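Local coordinates for BH1478 protein (Bacillus halodurans, PDB 2QUP) that is of unknown function, a DUF327 family member whose modelled chain is mostly helical, built from four helices, at residues Q34-A39 / L85-R90; E41-L46 / G78-L83. All blocks are in the same frame, centred on the assembly; numbering follows the deposited sequence.

Interaction 1 (Q34-A39 / L85-R90)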
ATOM      1  N   GLN A  34     -16.622   9.922   9.563  1.00 38.34           N
ATOM      2  CA  GLN A  34     -15.631   9.818  10.618  1.00 41.15           C
ATOM      3  C   GLN A  34     -14.933   8.477  10.542  1.00 38.02           C
ATOM      4  O   GLN A  34     -13.737   8.386  10.801  1.00 38.67           O
ATOM      5  CB  GLN A  34     -16.324   9.928  11.969  1.00 44.95           C
ATOM      6  CG  GLN A  34     -16.603  11.342  12.417  1.00 56.45           C
ATOM      7  CD  GLN A  34     -17.125  11.398  13.840  1.00 68.79           C
ATOM      8  OE1 GLN A  34     -17.334  10.363  14.485  1.00 68.92           O
ATOM      9  NE2 GLN A  34     -17.339  12.613  14.341  1.00 70.92           N
ATOM     10  N   ARG A  35     -15.704   7.444  10.202  1.00 38.05           N
ATOM     11  CA  ARG A  35     -15.177   6.110   9.961  1.00 40.55           C
ATOM     12  C   ARG A  35     -14.143   6.116   8.837  1.00 40.61           C
ATOM     13  O   ARG A  35     -13.065   5.527   8.980  1.00 41.50           O
ATOM     14  CB  ARG A  35     -16.306   5.141   9.638  1.00 41.72           C
ATOM     15  CG  ARG A  35     -15.847   3.709   9.525  1.00 48.31           C
ATOM     16  CD  ARG A  35     -16.811   2.868   8.741  1.00 51.46           C
ATOM     17  NE  ARG A  35     -16.392   1.472   8.741  1.00 56.31           N
ATOM     18  CZ  ARG A  35     -17.071   0.483   8.168  1.00 59.33           C
ATOM     19  NH1 ARG A  35     -18.213   0.721   7.532  1.00 57.93           N
ATOM     20  NH2 ARG A  35     -16.601  -0.752   8.231  1.00 57.88           N
ATOM     21  N   ASP A  36     -14.469   6.809   7.744  1.00 35.26           N
ATOM     22  CA  ASP A  36     -13.579   6.942   6.590  1.00 32.83           C
ATOM     23  C   ASP A  36     -12.322   7.702   6.966  1.00 35.42           C
ATOM     24  O   ASP A  36     -11.229   7.357   6.527  1.00 40.38           O
ATOM     25  CB  ASP A  36     -14.285   7.657   5.432  1.00 30.62           C
ATOM     26  CG  ASP A  36     -15.481   6.876   4.889  1.00 36.11           C
ATOM     27  OD1 ASP A  36     -16.269   7.462   4.122  1.00 39.50           O
ATOM     28  OD2 ASP A  36     -15.645   5.682   5.223  1.00 43.37           O
ATOM     29  N   GLU A  37     -12.497   8.730   7.790  1.00 37.62           N
ATOM     30  CA  GLU A  37     -11.404   9.583   8.243  1.00 44.59           C
ATOM     31  C   GLU A  37     -10.386   8.821   9.085  1.00 41.51           C
ATOM     32  O   GLU A  37      -9.178   8.938   8.863  1.00 38.45           O
ATOM     33  CB  GLU A  37     -11.962  10.739   9.060  1.00 48.39           C
ATOM     34  CG  GLU A  37     -11.550  12.105   8.572  1.00 67.56           C
ATOM     35  CD  GLU A  37     -12.584  13.162   8.916  1.00 80.49           C
ATOM     36  OE1 GLU A  37     -12.849  13.372  10.124  1.00 84.85           O
ATOM     37  OE2 GLU A  37     -13.137  13.775   7.977  1.00 86.48           O
ATOM     38  N   LYS A  38     -10.889   8.049  10.044  1.00 36.35           N
ATOM     39  CA  LYS A  38     -10.058   7.243  10.929  1.00 38.28           C
ATOM     40  C   LYS A  38      -9.352   6.148  10.172  1.00 33.55           C
ATOM     41  O   LYS A  38      -8.201   5.869  10.441  1.00 39.08           O
ATOM     42  CB  LYS A  38     -10.893   6.624  12.058  1.00 38.61           C
ATOM     43  CG  LYS A  38     -11.280   7.612  13.145  1.00 51.89           C
ATOM     44  CD  LYS A  38     -11.957   6.912  14.317  1.00 66.13           C
ATOM     45  CE  LYS A  38     -12.934   7.848  15.043  1.00 74.50           C
ATOM     46  NZ  LYS A  38     -13.173   7.453  16.464  1.00 74.96           N
ATOM     47  N   ALA A  39     -10.046   5.521   9.229  1.00 34.11           N
ATOM     48  CA  ALA A  39      -9.442   4.509   8.369  1.00 32.01           C
ATOM     49  C   ALA A  39      -8.307   5.097   7.528  1.00 30.17           C
ATOM     50  O   ALA A  39      -7.257   4.472   7.370  1.00 34.96           O
ATOM     51  CB  ALA A  39     -10.496   3.880   7.489  1.00 29.44           C
ATOM     52  N   LEU A  85     -13.403   0.740  -1.711  1.00 31.50           N
ATOM     53  CA  LEU A  85     -14.713   0.238  -2.095  1.00 35.02           C
ATOM     54  C   LEU A  85     -15.842   0.951  -1.367  1.00 40.34           C
ATOM     55  O   LEU A  85     -16.926   1.101  -1.927  1.00 42.42           O
ATOM     56  CB  LEU A  85     -14.822  -1.281  -1.869  1.00 31.84           C
ATOM     57  CG  LEU A  85     -13.931  -2.240  -2.675  1.00 28.45           C
ATOM     58  CD1 LEU A  85     -14.121  -3.655  -2.166  1.00 27.56           C
ATOM     59  CD2 LEU A  85     -14.191  -2.173  -4.195  1.00 20.99           C
ATOM     60  N   ARG A  86     -15.602   1.386  -0.133  1.00 36.64           N
ATOM     61  CA  ARG A  86     -16.618   2.158   0.583  1.00 39.58           C
ATOM     62  C   ARG A  86     -16.748   3.584   0.050  1.00 39.94           C
ATOM     63  O   ARG A  86     -17.861   4.087  -0.129  1.00 42.82           O
ATOM     64  CB  ARG A  86     -16.344   2.177   2.078  1.00 40.90           C
ATOM     65  CG  ARG A  86     -17.597   2.314   2.928  1.00 44.09           C
ATOM     66  CD  ARG A  86     -17.324   1.972   4.394  1.00 45.11           C
ATOM     67  NE  ARG A  86     -16.278   2.802   5.003  1.00 46.60           N
ATOM     68  CZ  ARG A  86     -15.094   2.350   5.415  1.00 45.88           C
ATOM     69  NH1 ARG A  86     -14.783   1.067   5.284  1.00 41.53           N
ATOM     70  NH2 ARG A  86     -14.217   3.183   5.962  1.00 45.40           N
ATOM     71  N   LEU A  87     -15.610   4.221  -0.223  1.00 38.92           N
ATOM     72  CA  LEU A  87     -15.576   5.566  -0.791  1.00 40.23           C
ATOM     73  C   LEU A  87     -16.249   5.665  -2.150  1.00 45.18           C
ATOM     74  O   LEU A  87     -16.782   6.723  -2.484  1.00 46.61           O
ATOM     75  CB  LEU A  87     -14.149   6.075  -0.926  1.00 34.92           C
ATOM     76  CG  LEU A  87     -13.363   6.450   0.326  1.00 39.92           C
ATOM     77  CD1 LEU A  87     -12.042   7.094  -0.086  1.00 28.73           C
ATOM     78  CD2 LEU A  87     -14.176   7.360   1.242  1.00 38.90           C
ATOM     79  N   GLU A  88     -16.209   4.571  -2.920  1.00 46.77           N
ATOM     80  CA  GLU A  88     -16.921   4.469  -4.202  1.00 50.66           C
ATOM     81  C   GLU A  88     -18.423   4.656  -4.014  1.00 53.00           C
ATOM     82  O   GLU A  88     -19.081   5.290  -4.840  1.00 56.54           O
ATOM     83  CB  GLU A  88     -16.666   3.116  -4.878  1.00 46.24           C
ATOM     84  CG  GLU A  88     -15.279   2.924  -5.484  1.00 42.40           C
ATOM     85  CD  GLU A  88     -15.035   3.675  -6.788  1.00 37.47           C
ATOM     86  OE1 GLU A  88     -15.704   3.361  -7.797  1.00 31.13           O
ATOM     87  OE2 GLU A  88     -14.138   4.552  -6.808  1.00 32.08           O
ATOM     88  N   GLU A  89     -18.939   4.114  -2.911  1.00 55.98           N
ATOM     89  CA  GLU A  89     -20.332   4.251  -2.510  1.00 58.53           C
ATOM     90  C   GLU A  89     -20.636   5.515  -1.682  1.00 58.23           C
ATOM     91  O   GLU A  89     -21.592   5.535  -0.907  1.00 63.47           O
ATOM     92  CB  GLU A  89     -20.755   3.007  -1.732  1.00 56.31           C
ATOM     93  CG  GLU A  89     -20.805   1.724  -2.555  1.00 64.24           C
ATOM     94  CD  GLU A  89     -21.006   0.481  -1.685  1.00 72.42           C
ATOM     95  OE1 GLU A  89     -21.883   0.508  -0.789  1.00 85.67           O
ATOM     96  OE2 GLU A  89     -20.285  -0.526  -1.887  1.00 79.29           O
ATOM     97  N   ARG A  90     -19.828   6.560  -1.840  1.00 60.05           N
ATOM     98  CA  ARG A  90     -20.162   7.902  -1.348  1.00 62.46           C
ATOM     99  C   ARG A  90     -20.277   8.868  -2.533  1.00 65.37           C
ATOM    100  O   ARG A  90     -20.563  10.058  -2.368  1.00 70.20           O
ATOM    101  CB  ARG A  90     -19.113   8.416  -0.340  1.00 62.11           C
ATOM    102  CG  ARG A  90     -18.557   7.380   0.641  1.00 60.92           C
ATOM    103  CD  ARG A  90     -19.304   7.363   1.976  1.00 64.27           C
ATOM    104  NE  ARG A  90     -18.602   6.600   3.019  1.00 56.71           N
ATOM    105  CZ  ARG A  90     -19.201   5.885   3.973  1.00 54.19           C
ATOM    106  NH1 ARG A  90     -20.521   5.805   4.028  1.00 58.58           N
ATOM    107  NH2 ARG A  90     -18.482   5.234   4.876  1.00 56.73           N
TER
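D36 meets R86 with its CG anti to its own carbonyl carbon (chi1 -64°), while the R86 CG stands anti to its backbone N and the chain then bends at chi3. Together with R90, four residues on from R86, they form a salt-bridge network at the surface of an antiparallel helical hairpin. R86 comes side-on and gives both NE and NH2 to one oxygen: NE lies 3.0 Å from D36 OD2, nearly on the line of its C-O bond, and NH2 binds on the anti side. R90 spreads its grip over both oxygens, tip to tip with the carboxylate. Its NE sits 2.7 Å from D36 OD1, on the syn lone pair, but the bond is bent; its NH2 makes the straighter one to D36 OD2, 2.9 Å at 163°. OD2 thus accepts three N-H groups, which probably favours the ionised carboxylate. The extended R35 lays its guanidinium flat on that of R86, planes 8° apart, and the carboxylate beside R86 is likely to ease the repulsion between these like charges. L87 flanks the carboxylate, its CD2 3.6 Å from D36 OD1.

Interaction 2 (E41-L46 / G78-L83)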
ATOM      1  N   GLU A  41      -6.508   7.704   8.420  1.00 31.05           N
ATOM      2  CA  GLU A  41      -5.463   8.040   9.375  1.00 39.74           C
ATOM      3  C   GLU A  41      -4.620   6.822   9.725  1.00 33.81           C
ATOM      4  O   GLU A  41      -3.407   6.930   9.847  1.00 36.83           O
ATOM      5  CB  GLU A  41      -6.086   8.616  10.656  1.00 40.95           C
ATOM      6  CG  GLU A  41      -6.217  10.152  10.669  1.00 58.63           C
ATOM      7  CD  GLU A  41      -7.212  10.678  11.724  1.00 62.55           C
ATOM      8  OE1 GLU A  41      -7.329  10.064  12.814  1.00 71.28           O
ATOM      9  OE2 GLU A  41      -7.874  11.715  11.458  1.00 75.37           O
ATOM     10  N   ARG A  42      -5.280   5.676   9.893  1.00 35.95           N
ATOM     11  CA  ARG A  42      -4.623   4.388  10.107  1.00 36.13           C
ATOM     12  C   ARG A  42      -3.736   3.986   8.931  1.00 35.99           C
ATOM     13  O   ARG A  42      -2.593   3.560   9.109  1.00 38.67           O
ATOM     14  CB  ARG A  42      -5.669   3.312  10.367  1.00 35.85           C
ATOM     15  CG  ARG A  42      -6.076   3.208  11.819  1.00 45.24           C
ATOM     16  CD  ARG A  42      -6.913   1.962  12.081  1.00 55.24           C
ATOM     17  NE  ARG A  42      -8.339   2.251  11.925  1.00 62.97           N
ATOM     18  CZ  ARG A  42      -9.126   1.717  10.992  1.00 69.59           C
ATOM     19  NH1 ARG A  42      -8.648   0.835  10.113  1.00 73.47           N
ATOM     20  NH2 ARG A  42     -10.403   2.063  10.934  1.00 59.04           N
ATOM     21  N   LEU A  43      -4.255   4.171   7.728  1.00 32.30           N
ATOM     22  CA  LEU A  43      -3.465   4.027   6.510  1.00 26.80           C
ATOM     23  C   LEU A  43      -2.243   4.935   6.427  1.00 29.98           C
ATOM     24  O   LEU A  43      -1.233   4.558   5.833  1.00 29.16           O
ATOM     25  CB  LEU A  43      -4.354   4.265   5.280  1.00 19.66           C
ATOM     26  CG  LEU A  43      -5.383   3.253   4.797  1.00 25.82           C
ATOM     27  CD1 LEU A  43      -5.940   3.756   3.468  1.00 27.24           C
ATOM     28  CD2 LEU A  43      -4.811   1.839   4.680  1.00 18.36           C
ATOM     29  N   GLN A  44      -2.345   6.146   6.970  1.00 35.61           N
ATOM     30  CA  GLN A  44      -1.235   7.102   6.914  1.00 35.30           C
ATOM     31  C   GLN A  44      -0.132   6.611   7.848  1.00 32.34           C
ATOM     32  O   GLN A  44       1.056   6.672   7.519  1.00 32.41           O
ATOM     33  CB  GLN A  44      -1.685   8.484   7.393  1.00 37.20           C
ATOM     34  CG  GLN A  44      -2.484   9.345   6.418  1.00 46.56           C
ATOM     35  CD  GLN A  44      -2.735  10.756   6.989  1.00 49.93           C
ATOM     36  OE1 GLN A  44      -2.346  11.766   6.385  1.00 52.34           O
ATOM     37  NE2 GLN A  44      -3.366  10.824   8.170  1.00 44.58           N
ATOM     38  N   ALA A  45      -0.551   6.123   9.012  1.00 32.69           N
ATOM     39  CA  ALA A  45       0.351   5.569  10.026  1.00 35.51           C
ATOM     40  C   ALA A  45       1.067   4.311   9.532  1.00 30.92           C
ATOM     41  O   ALA A  45       2.257   4.158   9.739  1.00 29.08           O
ATOM     42  CB  ALA A  45      -0.430   5.284  11.331  1.00 33.44           C
ATOM     43  N   LEU A  46       0.324   3.425   8.871  1.00 28.35           N
ATOM     44  CA  LEU A  46       0.884   2.253   8.213  1.00 24.49           C
ATOM     45  C   LEU A  46       1.866   2.605   7.093  1.00 26.73           C
ATOM     46  O   LEU A  46       2.888   1.962   6.940  1.00 32.34           O
ATOM     47  CB  LEU A  46      -0.257   1.424   7.641  1.00 18.22           C
ATOM     48  CG  LEU A  46      -0.079  -0.054   7.348  1.00 23.67           C
ATOM     49  CD1 LEU A  46       0.809  -0.753   8.409  1.00 28.80           C
ATOM     50  CD2 LEU A  46      -1.443  -0.674   7.310  1.00 24.07           C
ATOM     51  N   GLY A  78      -5.051  -4.720   2.054  1.00 26.34           N
ATOM     52  CA  GLY A  78      -6.316  -5.139   2.676  1.00 28.59           C
ATOM     53  C   GLY A  78      -7.133  -3.956   3.122  1.00 26.98           C
ATOM     54  O   GLY A  78      -8.297  -3.833   2.759  1.00 34.08           O
ATOM     55  N   ASP A  79      -6.510  -3.069   3.895  1.00 33.09           N
ATOM     56  CA  ASP A  79      -7.215  -1.933   4.489  1.00 32.71           C
ATOM     57  C   ASP A  79      -7.565  -0.842   3.490  1.00 30.82           C
ATOM     58  O   ASP A  79      -8.585  -0.182   3.633  1.00 30.57           O
ATOM     59  CB  ASP A  79      -6.408  -1.334   5.637  1.00 34.44           C
ATOM     60  CG  ASP A  79      -6.389  -2.221   6.867  1.00 39.75           C
ATOM     61  OD1 ASP A  79      -5.543  -1.980   7.750  1.00 44.82           O
ATOM     62  OD2 ASP A  79      -7.212  -3.159   6.957  1.00 52.37           O
ATOM     63  N   ALA A  80      -6.703  -0.642   2.495  1.00 26.39           N
ATOM     64  CA  ALA A  80      -6.942   0.339   1.454  1.00 26.11           C
ATOM     65  C   ALA A  80      -8.045  -0.049   0.473  1.00 28.84           C
ATOM     66  O   ALA A  80      -8.834   0.817   0.076  1.00 29.61           O
ATOM     67  CB  ALA A  80      -5.667   0.644   0.706  1.00 20.77           C
ATOM     68  N   VAL A  81      -8.096  -1.325   0.078  1.00 29.87           N
ATOM     69  CA  VAL A  81      -9.218  -1.851  -0.737  1.00 26.05           C
ATOM     70  C   VAL A  81     -10.550  -1.687  -0.019  1.00 25.69           C
ATOM     71  O   VAL A  81     -11.522  -1.249  -0.613  1.00 29.44           O
ATOM     72  CB  VAL A  81      -9.040  -3.340  -1.159  1.00 27.38           C
ATOM     73  CG1 VAL A  81     -10.245  -3.828  -1.985  1.00 33.15           C
ATOM     74  CG2 VAL A  81      -7.805  -3.530  -1.994  1.00 20.89           C
ATOM     75  N   GLU A  82     -10.580  -2.025   1.265  1.00 31.46           N
ATOM     76  CA  GLU A  82     -11.789  -1.894   2.071  1.00 31.32           C
ATOM     77  C   GLU A  82     -12.281  -0.454   2.140  1.00 34.10           C
ATOM     78  O   GLU A  82     -13.470  -0.209   1.944  1.00 37.82           O
ATOM     79  CB  GLU A  82     -11.565  -2.444   3.474  1.00 33.15           C
ATOM     80  CG  GLU A  82     -12.851  -2.779   4.199  1.00 45.58           C
ATOM     81  CD  GLU A  82     -12.682  -2.815   5.698  1.00 54.96           C
ATOM     82  OE1 GLU A  82     -13.679  -3.090   6.394  1.00 58.20           O
ATOM     83  OE2 GLU A  82     -11.553  -2.569   6.181  1.00 62.12           O
ATOM     84  N   LEU A  83     -11.367   0.490   2.385  1.00 30.95           N
ATOM     85  CA  LEU A  83     -11.682   1.918   2.284  1.00 31.12           C
ATOM     86  C   LEU A  83     -12.081   2.381   0.875  1.00 32.71           C
ATOM     87  O   LEU A  83     -13.102   3.047   0.718  1.00 37.54           O
ATOM     88  CB  LEU A  83     -10.535   2.780   2.828  1.00 28.23           C
ATOM     89  CG  LEU A  83     -10.773   4.292   2.898  1.00 32.65           C
ATOM     90  CD1 LEU A  83     -11.951   4.640   3.822  1.00 32.94           C
ATOM     91  CD2 LEU A  83      -9.511   5.039   3.306  1.00 29.37           C
TER
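L43 reaches from helix 27-60 to D79, A80 and L83 of helix 63-88, and its two methyls do most of the work in this antiparallel helix-helix packing. The short axes of 41-46 and 78-83 come within 10.4 Å at closest approach, with a crossing angle of -154°, a spacing that leaves leucine-sized side chains to bridge the interface. The tight part is the buried end of L43, whose CG stands anti to its carbonyl carbon (chi1 -74°). Its CD2 rests against the D79-A80 backbone step, 3.7 Å from D79 CB and 3.8 Å from A80 N, so it touches backbone as well as side chain. CD1 lies between A80, whose CB is 4.2 Å away, and L83 one turn on, meeting its CD2 at 3.8 Å. The two leucines cross at an angle. Y144 of helix 126-144 touches both L43 and L83, and I143 touches A80, so the last helix joins this apolar layer. An alanine in place of L43 would probably open a gap facing D79, A80 and L83, leaving L83 CD2 without the L43 methyl it meets. The other side is looser and more polar. R42 lies exposed there, its NH1 4.8 Å from D79 OD1, opposite charges near each other but not in contact. L46 also touches L72, E75 and F76 farther back along helix 63-88; within 78-83 its nearest approach is CD2 to D79 OD1, at 4.3 Å.

How the interactions relate
Both interactions join helix 27-60 to helix 63-88, but at different depths. Interaction 2 is buried, its centre about 8 Å from the centre of the chain, and is carried by apolar side chains; interaction 1 is a surface contact about 16 Å out, where charged groups do most of the bonding and L87 adds a small apolar flank. The outer contact lies near the C-terminal end of helix 63-88, whereas the inner one is helix against helix throughout. Their centres are about 10 Å apart and L83 ties them together: its CD1 packs 4.0 Å from A39 CB and also lies against D36 O. The hairpin therefore passes from an apolar interior to an ionic outer end.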